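Local coordinates for protein CaaX farnesyltransferase beta subunit Ram1 (Aspergillus fumigatus, PDB 4L9P) that probably catalyses, together with its alpha subunit, the zinc-dependent transfer of a farnesyl group to a cysteine near the C-terminus of target proteins, at residues B[378-383]-B[395-400]; B[131-136]-B[160-165]; B[222-227]-B[263-268]. All coordinates share one frame; numbering follows the deposited sequence. Where two conformers were deposited one is given.

Interaction 1: residues B[378-383]-B[395-400]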
loop_
_atom_site.group_PDB
_atom_site.type_symbol
_atom_site.label_atom_id
_atom_site.label_comp_id
_atom_site.label_asym_id
_atom_site.label_seq_id
_atom_site.Cartn_x
_atom_site.Cartn_y
_atom_site.Cartn_z
ATOM N N LEU B 378 -6.626 -9.027 9.312
ATOM C CA LEU B 378 -5.436 -8.891 10.179
ATOM C C LEU B 378 -5.817 -8.111 11.432
ATOM O O LEU B 378 -5.496 -8.534 12.570
ATOM C CB LEU B 378 -4.295 -8.143 9.441
ATOM C CG LEU B 378 -3.902 -8.868 8.152
ATOM C CD1 LEU B 378 -2.774 -8.032 7.433
ATOM C CD2 LEU B 378 -3.459 -10.319 8.324
ATOM N N VAL B 379 -6.521 -6.967 11.278
ATOM C CA VAL B 379 -6.880 -6.162 12.452
ATOM C C VAL B 379 -7.906 -6.952 13.296
ATOM O O VAL B 379 -7.861 -6.974 14.542
ATOM C CB VAL B 379 -7.451 -4.790 12.011
ATOM C CG1 VAL B 379 -8.138 -4.013 13.224
ATOM C CG2 VAL B 379 -6.278 -3.968 11.398
ATOM N N GLN B 380 -8.865 -7.585 12.618
ATOM C CA GLN B 380 -9.893 -8.366 13.346
ATOM C C GLN B 380 -9.244 -9.499 14.154
ATOM O O GLN B 380 -9.614 -9.745 15.322
ATOM C CB GLN B 380 -10.928 -8.834 12.358
ATOM C CG GLN B 380 -11.792 -7.517 11.948
ATOM C CD GLN B 380 -12.700 -7.576 10.722
ATOM O OE1 GLN B 380 -13.295 -6.555 10.373
ATOM N NE2 GLN B 380 -12.860 -8.743 10.115
ATOM N N ALA B 381 -8.211 -10.133 13.603
ATOM C CA ALA B 381 -7.481 -11.164 14.379
ATOM C C ALA B 381 -6.749 -10.532 15.560
ATOM O O ALA B 381 -6.590 -11.156 16.619
ATOM C CB ALA B 381 -6.472 -11.893 13.494
ATOM N N ALA B 382 -6.229 -9.309 15.379
ATOM C CA ALA B 382 -5.539 -8.647 16.490
ATOM C C ALA B 382 -6.498 -8.368 17.647
ATOM O O ALA B 382 -6.088 -8.419 18.801
ATOM C CB ALA B 382 -4.846 -7.351 16.019
ATOM N N LEU B 383 -7.778 -8.124 17.329
ATOM C CA LEU B 383 -8.797 -7.862 18.331
ATOM C C LEU B 383 -9.389 -9.167 18.888
ATOM O O LEU B 383 -9.692 -9.245 20.115
ATOM C CB LEU B 383 -9.942 -7.074 17.697
ATOM C CG LEU B 383 -9.540 -5.646 17.233
ATOM C CD1 LEU B 383 -10.692 -4.932 16.552
ATOM C CD2 LEU B 383 -8.946 -4.831 18.390
ATOM N N SER B 395 -15.885 -15.471 20.882
ATOM C CA SER B 395 -16.687 -14.434 20.269
ATOM C C SER B 395 -15.753 -13.725 19.321
ATOM O O SER B 395 -14.517 -13.726 19.522
ATOM C CB SER B 395 -17.183 -13.453 21.315
ATOM O OG SER B 395 -16.075 -13.044 22.108
ATOM N N SER B 396 -16.314 -13.180 18.255
ATOM C CA SER B 396 -15.509 -12.355 17.328
ATOM C C SER B 396 -16.075 -10.957 17.281
ATOM O O SER B 396 -17.271 -10.773 17.469
ATOM C CB SER B 396 -15.455 -12.907 15.859
ATOM O OG SER B 396 -14.730 -12.039 14.973
ATOM N N VAL B 397 -15.229 -9.967 17.006
ATOM C CA VAL B 397 -15.716 -8.612 16.745
ATOM C C VAL B 397 -16.453 -8.570 15.393
ATOM O O VAL B 397 -17.193 -7.610 15.125
ATOM C CB VAL B 397 -14.550 -7.549 16.741
ATOM C CG1 VAL B 397 -13.862 -7.450 18.104
ATOM C CG2 VAL B 397 -13.498 -7.836 15.611
ATOM N N GLY B 398 -16.328 -9.628 14.571
ATOM C CA GLY B 398 -17.015 -9.686 13.286
ATOM C C GLY B 398 -16.309 -8.741 12.296
ATOM O O GLY B 398 -15.166 -8.298 12.493
ATOM N N ASN B 399 -17.025 -8.386 11.234
ATOM C CA ASN B 399 -16.494 -7.516 10.194
ATOM C C ASN B 399 -16.812 -6.106 10.542
ATOM O O ASN B 399 -17.980 -5.785 10.786
ATOM C CB ASN B 399 -17.112 -7.891 8.864
ATOM C CG ASN B 399 -16.758 -9.273 8.495
ATOM O OD1 ASN B 399 -15.541 -9.587 8.442
ATOM N ND2 ASN B 399 -17.781 -10.156 8.315
ATOM N N LEU B 400 -15.789 -5.268 10.607
ATOM C CA LEU B 400 -15.935 -3.894 11.041
ATOM C C LEU B 400 -16.101 -2.876 9.899
ATOM O O LEU B 400 -16.018 -1.698 10.138
ATOM C CB LEU B 400 -14.765 -3.517 11.987
ATOM C CG LEU B 400 -14.771 -4.353 13.296
ATOM C CD1 LEU B 400 -13.553 -3.903 14.144
ATOM C CD2 LEU B 400 -16.058 -4.221 14.089
#
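Gln380 reaches from helix 375-384 to the chain that returns past it, and its amide bonds to both the backbone and a side chain there. OE1 accepts from the backbone N of Leu400 at 2.8 Å, with an N-H...O angle of 160°; the donor stands above the carbonyl plane of the amide. The other end of the amide makes a longer bond, NE2 giving to Asn399 OD1 at 3.3 Å. The two amide planes there are turned 51° apart, and each bonding partner is tilted out of the other's plane. The chain runs extended beyond CG (chi2 166°), which carries CD well out from the helix, and Gly398 O lies only 3.1 Å from CD.

Beside this polar link sits an apolar one. Leu383, one helical turn on, places CB 4.0 Å from Val397 CG1, the two side chains crossing at about a right angle, while its CD1 meets Leu400 CD1 at 3.9 Å. Val397 CG2 touches both Gln380 CG and Leu383 CD1.

The second shell sets the shape of 395-400. Ser396 OG accepts from Gly398 N at 2.9 Å, an ST turn, and Asp384 at the helix end bonds to both Ser396 OG and Val397 N. Gly398 adopts a positive phi, a conformation readily taken by glycine. Asn399 ND2 is held by Asp481, so the amide that receives Gln380 is itself fixed. Tyr348 of the alpha subunit packs on Leu383, Val397 and Leu400.

This loop joins helix 375-384 to helix 403-413 within the alpha-alpha toroid domain. A buried glutamine uses both ends of its amide to tie it back to the first of them, and the adjoining leucines and valine form part of the subunit interface.

Interaction 2: residues B[131-136]-B[160-165]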
loop_
_atom_site.group_PDB
_atom_site.type_symbol
_atom_site.label_atom_id
_atom_site.label_comp_id
_atom_site.label_asym_id
_atom_site.label_seq_id
_atom_site.Cartn_x
_atom_site.Cartn_y
_atom_site.Cartn_z
ATOM N N GLU B 131 -11.013 -15.247 -19.767
ATOM C CA GLU B 131 -10.388 -14.999 -21.056
ATOM C C GLU B 131 -9.423 -13.808 -21.016
ATOM O O GLU B 131 -8.331 -13.858 -21.628
ATOM C CB GLU B 131 -11.448 -14.821 -22.138
ATOM C CG GLU B 131 -12.290 -16.082 -22.327
ATOM C CD GLU B 131 -13.374 -15.923 -23.368
ATOM O OE1 GLU B 131 -13.396 -14.848 -24.017
ATOM O OE2 GLU B 131 -14.197 -16.872 -23.562
ATOM N N TYR B 132 -9.798 -12.779 -20.280
ATOM C CA TYR B 132 -8.940 -11.610 -20.145
ATOM C C TYR B 132 -7.613 -12.020 -19.493
ATOM O O TYR B 132 -6.540 -11.585 -19.934
ATOM C CB TYR B 132 -9.664 -10.559 -19.307
ATOM C CG TYR B 132 -8.883 -9.294 -19.165
ATOM C CD1 TYR B 132 -8.965 -8.295 -20.144
ATOM C CD2 TYR B 132 -8.039 -9.090 -18.060
ATOM C CE1 TYR B 132 -8.237 -7.123 -20.048
ATOM C CE2 TYR B 132 -7.284 -7.901 -17.954
ATOM C CZ TYR B 132 -7.408 -6.921 -18.953
ATOM O OH TYR B 132 -6.678 -5.768 -18.856
ATOM N N LEU B 133 -7.664 -12.811 -18.415
ATOM C CA LEU B 133 -6.453 -13.149 -17.674
ATOM C C LEU B 133 -5.568 -14.107 -18.466
ATOM O O LEU B 133 -4.339 -13.968 -18.460
ATOM C CB LEU B 133 -6.858 -13.785 -16.345
ATOM C CG LEU B 133 -7.407 -12.782 -15.296
ATOM C CD1 LEU B 133 -8.261 -13.564 -14.206
ATOM C CD2 LEU B 133 -6.262 -12.001 -14.682
ATOM N N TYR B 134 -6.172 -15.094 -19.162
ATOM C CA TYR B 134 -5.359 -15.922 -20.044
ATOM C C TYR B 134 -4.692 -15.076 -21.127
ATOM O O TYR B 134 -3.495 -15.234 -21.435
ATOM C CB TYR B 134 -6.193 -17.053 -20.690
ATOM C CG TYR B 134 -6.443 -18.224 -19.750
ATOM C CD1 TYR B 134 -5.375 -19.004 -19.282
ATOM C CD2 TYR B 134 -7.730 -18.573 -19.339
ATOM C CE1 TYR B 134 -5.589 -20.091 -18.458
ATOM C CE2 TYR B 134 -7.954 -19.671 -18.468
ATOM C CZ TYR B 134 -6.883 -20.394 -18.024
ATOM O OH TYR B 134 -7.031 -21.487 -17.163
ATOM N N ASP B 135 -5.434 -14.164 -21.730
ATOM C CA ASP B 135 -4.817 -13.328 -22.780
ATOM C C ASP B 135 -3.677 -12.489 -22.208
ATOM O O ASP B 135 -2.719 -12.185 -22.915
ATOM C CB ASP B 135 -5.824 -12.362 -23.424
ATOM C CG ASP B 135 -6.833 -13.060 -24.305
ATOM O OD1 ASP B 135 -6.638 -14.252 -24.612
ATOM O OD2 ASP B 135 -7.809 -12.400 -24.736
ATOM N N SER B 136 -3.749 -12.136 -20.919
ATOM C CA SER B 136 -2.785 -11.193 -20.345
ATOM C C SER B 136 -1.443 -11.860 -20.148
ATOM O O SER B 136 -0.448 -11.188 -19.876
ATOM C CB SER B 136 -3.299 -10.629 -19.005
ATOM O OG SER B 136 -3.093 -11.565 -17.953
ATOM N N ALA B 160 -2.786 -15.395 -10.107
ATOM C CA ALA B 160 -3.632 -15.180 -8.942
ATOM C C ALA B 160 -5.104 -15.024 -9.359
ATOM O O ALA B 160 -5.981 -15.670 -8.755
ATOM C CB ALA B 160 -3.183 -13.902 -8.185
ATOM N N GLY B 161 -5.407 -14.225 -10.392
ATOM C CA GLY B 161 -6.801 -14.110 -10.851
ATOM C C GLY B 161 -7.373 -15.435 -11.337
ATOM O O GLY B 161 -8.508 -15.760 -11.022
ATOM N N LEU B 162 -6.575 -16.174 -12.097
ATOM C CA LEU B 162 -7.023 -17.503 -12.550
ATOM C C LEU B 162 -7.280 -18.440 -11.370
ATOM O O LEU B 162 -8.272 -19.200 -11.365
ATOM C CB LEU B 162 -5.981 -18.108 -13.485
ATOM C CG LEU B 162 -5.813 -17.342 -14.798
ATOM C CD1 LEU B 162 -4.553 -17.887 -15.579
ATOM C CD2 LEU B 162 -7.071 -17.403 -15.660
ATOM N N CYS B 163 -6.386 -18.479 -10.375
ATOM C CA CYS B 163 -6.623 -19.274 -9.154
ATOM C C CYS B 163 -7.885 -18.840 -8.432
ATOM O O CYS B 163 -8.714 -19.712 -8.085
ATOM C CB CYS B 163 -5.444 -19.219 -8.165
ATOM S SG CYS B 163 -3.987 -20.085 -8.682
ATOM N N LEU B 164 -8.088 -17.548 -8.236
ATOM C CA LEU B 164 -9.302 -17.076 -7.572
ATOM C C LEU B 164 -10.564 -17.587 -8.275
ATOM O O LEU B 164 -11.504 -18.014 -7.647
ATOM C CB LEU B 164 -9.278 -15.537 -7.557
ATOM C CG LEU B 164 -8.286 -15.025 -6.483
ATOM C CD1 LEU B 164 -7.901 -13.563 -6.850
ATOM C CD2 LEU B 164 -8.943 -15.025 -5.117
ATOM N N LEU B 165 -10.540 -17.528 -9.599
ATOM C CA LEU B 165 -11.676 -17.957 -10.414
ATOM C C LEU B 165 -11.798 -19.483 -10.528
ATOM O O LEU B 165 -12.728 -19.960 -11.193
ATOM C CB LEU B 165 -11.542 -17.352 -11.814
ATOM C CG LEU B 165 -11.880 -15.860 -11.816
ATOM C CD1 LEU B 165 -11.334 -15.218 -13.072
ATOM C CD2 LEU B 165 -13.429 -15.590 -11.719
#
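Leu133 and Tyr134, neighbours on helix 126-135, take hold of Leu162 on helix 151-164 from two directions. Leu162 points toward helix 126-135; with CG anti to the carbonyl carbon (chi1 -65°), chi2 then sets its two methyls against the ring and Leu133. CD2 does most of the touching: it sits over the centre of the Tyr134 ring, 3.8 Å from the centroid, a CH-pi contact, and also packs 3.7 Å from Leu133 CB. The other methyl, CD1, meets the ring atoms CE1 (3.8 Å) and CD1 of Tyr134. Tyr134 itself leaves its helix to one side; chi1 of -78° puts CG beside the backbone N, and from there the ring extends to the Leu162 methyls. The ring hydroxyl is bonded to Glu167 and Arg171, which probably helps to hold the ring in this position.

Leu133 CD1 lies 3.5 Å from the carbonyl carbon of Gly161 and 3.7 Å from Leu165 CD1. The glycine lets it in, since a CB at Gly161 would clash with this methyl. The short helical segments run roughly antiparallel, with 149° between their directions and their axes 9.6 Å apart.

No hydrogen bond joins the two segments, whose contact is apolar. Leu133 lies about 9 Å, side chain to side chain, from the zinc ligand His433. The contact therefore rests on close methyl, glycine and ring-face packing, with the tyrosine's polar end satisfied by charged residues beyond it.

Interaction 3: residues B[222-227]-B[263-268]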
loop_
_atom_site.group_PDB
_atom_site.type_symbol
_atom_site.label_atom_id
_atom_site.label_comp_id
_atom_site.label_asym_id
_atom_site.label_seq_id
_atom_site.Cartn_x
_atom_site.Cartn_y
_atom_site.Cartn_z
ATOM N N ILE B 222 14.747 -21.833 -7.664
ATOM C CA ILE B 222 15.262 -20.764 -6.812
ATOM C C ILE B 222 16.596 -21.122 -6.153
ATOM O O ILE B 222 16.701 -22.157 -5.516
ATOM C CB ILE B 222 14.251 -20.404 -5.713
ATOM C CG1 ILE B 222 12.868 -20.074 -6.316
ATOM C CG2 ILE B 222 14.876 -19.284 -4.809
ATOM C CD1 ILE B 222 11.643 -20.200 -5.334
ATOM N N ASP B 223 17.611 -20.244 -6.271
ATOM C CA ASP B 223 18.852 -20.425 -5.527
ATOM C C ASP B 223 18.621 -19.810 -4.149
ATOM O O ASP B 223 18.700 -18.600 -3.969
ATOM C CB ASP B 223 20.048 -19.771 -6.254
ATOM C CG ASP B 223 21.386 -19.992 -5.528
ATOM O OD1 ASP B 223 21.412 -20.274 -4.305
ATOM O OD2 ASP B 223 22.427 -19.907 -6.201
ATOM N N ARG B 224 18.276 -20.659 -3.185
ATOM C CA ARG B 224 17.892 -20.150 -1.849
ATOM C C ARG B 224 19.007 -19.510 -1.093
ATOM O O ARG B 224 18.779 -18.470 -0.441
ATOM C CB ARG B 224 17.421 -21.253 -0.896
ATOM C CG ARG B 224 16.090 -21.781 -0.951
ATOM C CD ARG B 224 16.329 -23.131 -0.189
ATOM N NE ARG B 224 15.867 -22.983 1.129
ATOM C CZ ARG B 224 15.873 -23.847 2.115
ATOM N NH1 ARG B 224 16.541 -25.028 2.099
ATOM N NH2 ARG B 224 15.215 -23.436 3.179
ATOM N N LYS B 225 20.205 -20.106 -1.118
ATOM C CA LYS B 225 21.327 -19.484 -0.428
ATOM C C LYS B 225 21.655 -18.110 -1.023
ATOM O O LYS B 225 21.901 -17.140 -0.286
ATOM C CB LYS B 225 22.579 -20.389 -0.456
ATOM C CG LYS B 225 23.670 -19.726 0.294
ATOM C CD LYS B 225 24.789 -20.657 0.573
ATOM C CE LYS B 225 25.258 -20.412 1.932
ATOM N NZ LYS B 225 26.294 -21.380 2.209
ATOM N N ALA B 226 21.630 -17.998 -2.362
ATOM C CA ALA B 226 21.976 -16.723 -2.959
ATOM C C ALA B 226 20.846 -15.716 -2.670
ATOM O O ALA B 226 21.112 -14.525 -2.449
ATOM C CB ALA B 226 22.198 -16.897 -4.449
ATOM N N MET B 227 19.595 -16.177 -2.647
ATOM C CA MET B 227 18.506 -15.273 -2.246
ATOM C C MET B 227 18.701 -14.710 -0.841
ATOM O O MET B 227 18.451 -13.506 -0.604
ATOM C CB MET B 227 17.163 -16.029 -2.266
ATOM C CG MET B 227 15.934 -15.178 -1.868
ATOM S SD MET B 227 15.455 -13.990 -3.177
ATOM C CE MET B 227 14.680 -15.085 -4.353
ATOM N N LEU B 263 8.353 -17.788 2.933
ATOM C CA LEU B 263 7.911 -18.901 2.093
ATOM C C LEU B 263 9.083 -19.828 1.678
ATOM O O LEU B 263 8.842 -20.988 1.385
ATOM C CB LEU B 263 7.201 -18.389 0.828
ATOM C CG LEU B 263 5.863 -17.752 1.150
ATOM C CD1 LEU B 263 5.274 -17.128 -0.175
ATOM C CD2 LEU B 263 4.855 -18.759 1.699
ATOM N N LEU B 264 10.321 -19.322 1.620
ATOM C CA LEU B 264 11.495 -20.120 1.256
ATOM C C LEU B 264 12.208 -20.684 2.513
ATOM O O LEU B 264 13.256 -21.318 2.384
ATOM C CB LEU B 264 12.482 -19.267 0.455
ATOM C CG LEU B 264 11.915 -18.727 -0.886
ATOM C CD1 LEU B 264 13.085 -17.993 -1.563
ATOM C CD2 LEU B 264 11.236 -19.745 -1.800
ATOM N N ASP B 265 11.635 -20.469 3.702
ATOM C CA ASP B 265 12.223 -20.873 4.990
ATOM C C ASP B 265 13.721 -20.481 5.030
ATOM O O ASP B 265 14.604 -21.322 5.293
ATOM C CB ASP B 265 12.059 -22.380 5.211
ATOM C CG ASP B 265 12.513 -22.811 6.613
ATOM O OD1 ASP B 265 12.337 -21.964 7.543
ATOM O OD2 ASP B 265 13.101 -23.944 6.773
ATOM N N LEU B 266 14.019 -19.220 4.763
ATOM C CA LEU B 266 15.410 -18.815 4.841
ATOM C C LEU B 266 15.845 -18.688 6.288
ATOM O O LEU B 266 15.027 -18.500 7.191
ATOM C CB LEU B 266 15.611 -17.440 4.184
ATOM C CG LEU B 266 15.200 -17.408 2.696
ATOM C CD1 LEU B 266 15.490 -16.030 2.084
ATOM C CD2 LEU B 266 15.877 -18.538 1.866
ATOM N N PRO B 267 17.156 -18.784 6.547
ATOM C CA PRO B 267 17.577 -18.593 7.933
ATOM C C PRO B 267 17.244 -17.209 8.460
ATOM O O PRO B 267 17.369 -16.213 7.740
ATOM C CB PRO B 267 19.124 -18.759 7.846
ATOM C CG PRO B 267 19.359 -19.577 6.641
ATOM C CD PRO B 267 18.274 -19.106 5.641
ATOM N N LEU B 268 16.803 -17.143 9.702
ATOM C CA LEU B 268 16.524 -15.888 10.384
ATOM C C LEU B 268 17.759 -15.010 10.570
ATOM O O LEU B 268 17.656 -13.764 10.479
ATOM C CB LEU B 268 15.886 -16.228 11.732
ATOM C CG LEU B 268 15.619 -15.093 12.668
ATOM C CD1 LEU B 268 14.629 -14.147 12.044
ATOM C CD2 LEU B 268 15.035 -15.664 14.025
HETATM O O HOH W 1 14.875 -25.087 5.285
#
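Leu264, Arg224 and Leu266 carry most of this contact, a polar grip laid beside apolar packing. Leu264 directly follows helix 251-263, and its carbonyl oxygen receives Arg224 NH2 at 3.0 Å, the donor lying in the carbonyl plane; NE adds a weak bond to the same oxygen. Arg224 is bent at chi3 (101°), which turns NE towards that carbonyl. NH2 also gives to a water in the guanidinium plane at 2.7 Å, and that water donates to Asp265 OD2, which has a salt bridge to Lys458. Gln515 O accepts from NH1.

The side chain of Leu264 also points toward 222-227 but meets apolar groups: CD2 touches Ile222 CD1 at 3.6 Å, and CD1 lies 4.0 Å from Met227 CG. Leu266 puts CD1 against the same Met227 carbon and CD2 3.7 Å from Arg224 O.

Both helix ends are finished locally. Asp223 is the N-cap of helix 224-234, OD1 accepting from Ala226 N at 3.0 Å, and Asp265, with positive phi, closes helix 251-263 in a Schellman motif. The positive guanidinium thus meets the carbonyl just past a helix C-terminus, where the helix dipole would probably strengthen the attraction.

In the fold
The three contacts lie far apart within one alpha-alpha toroid, their centres 29 to 33 Å from one another and no two touching; the nearest atoms of any pair are about 12 to 15 Å apart. Along the chain they follow in series, interaction 2 first, then interaction 3, then interaction 1, and interactions 1 and 2 fall on opposite sides of the chain's centre. Each uses different helices: 126-135 with 151-164, the start of 224-234 with the turn just after 251-263, and 375-384 with the connection leading to 403-413. Successive parts of the helical ring are thus joined locally, interaction 2 nearest the zinc site and interaction 1 against the alpha subunit.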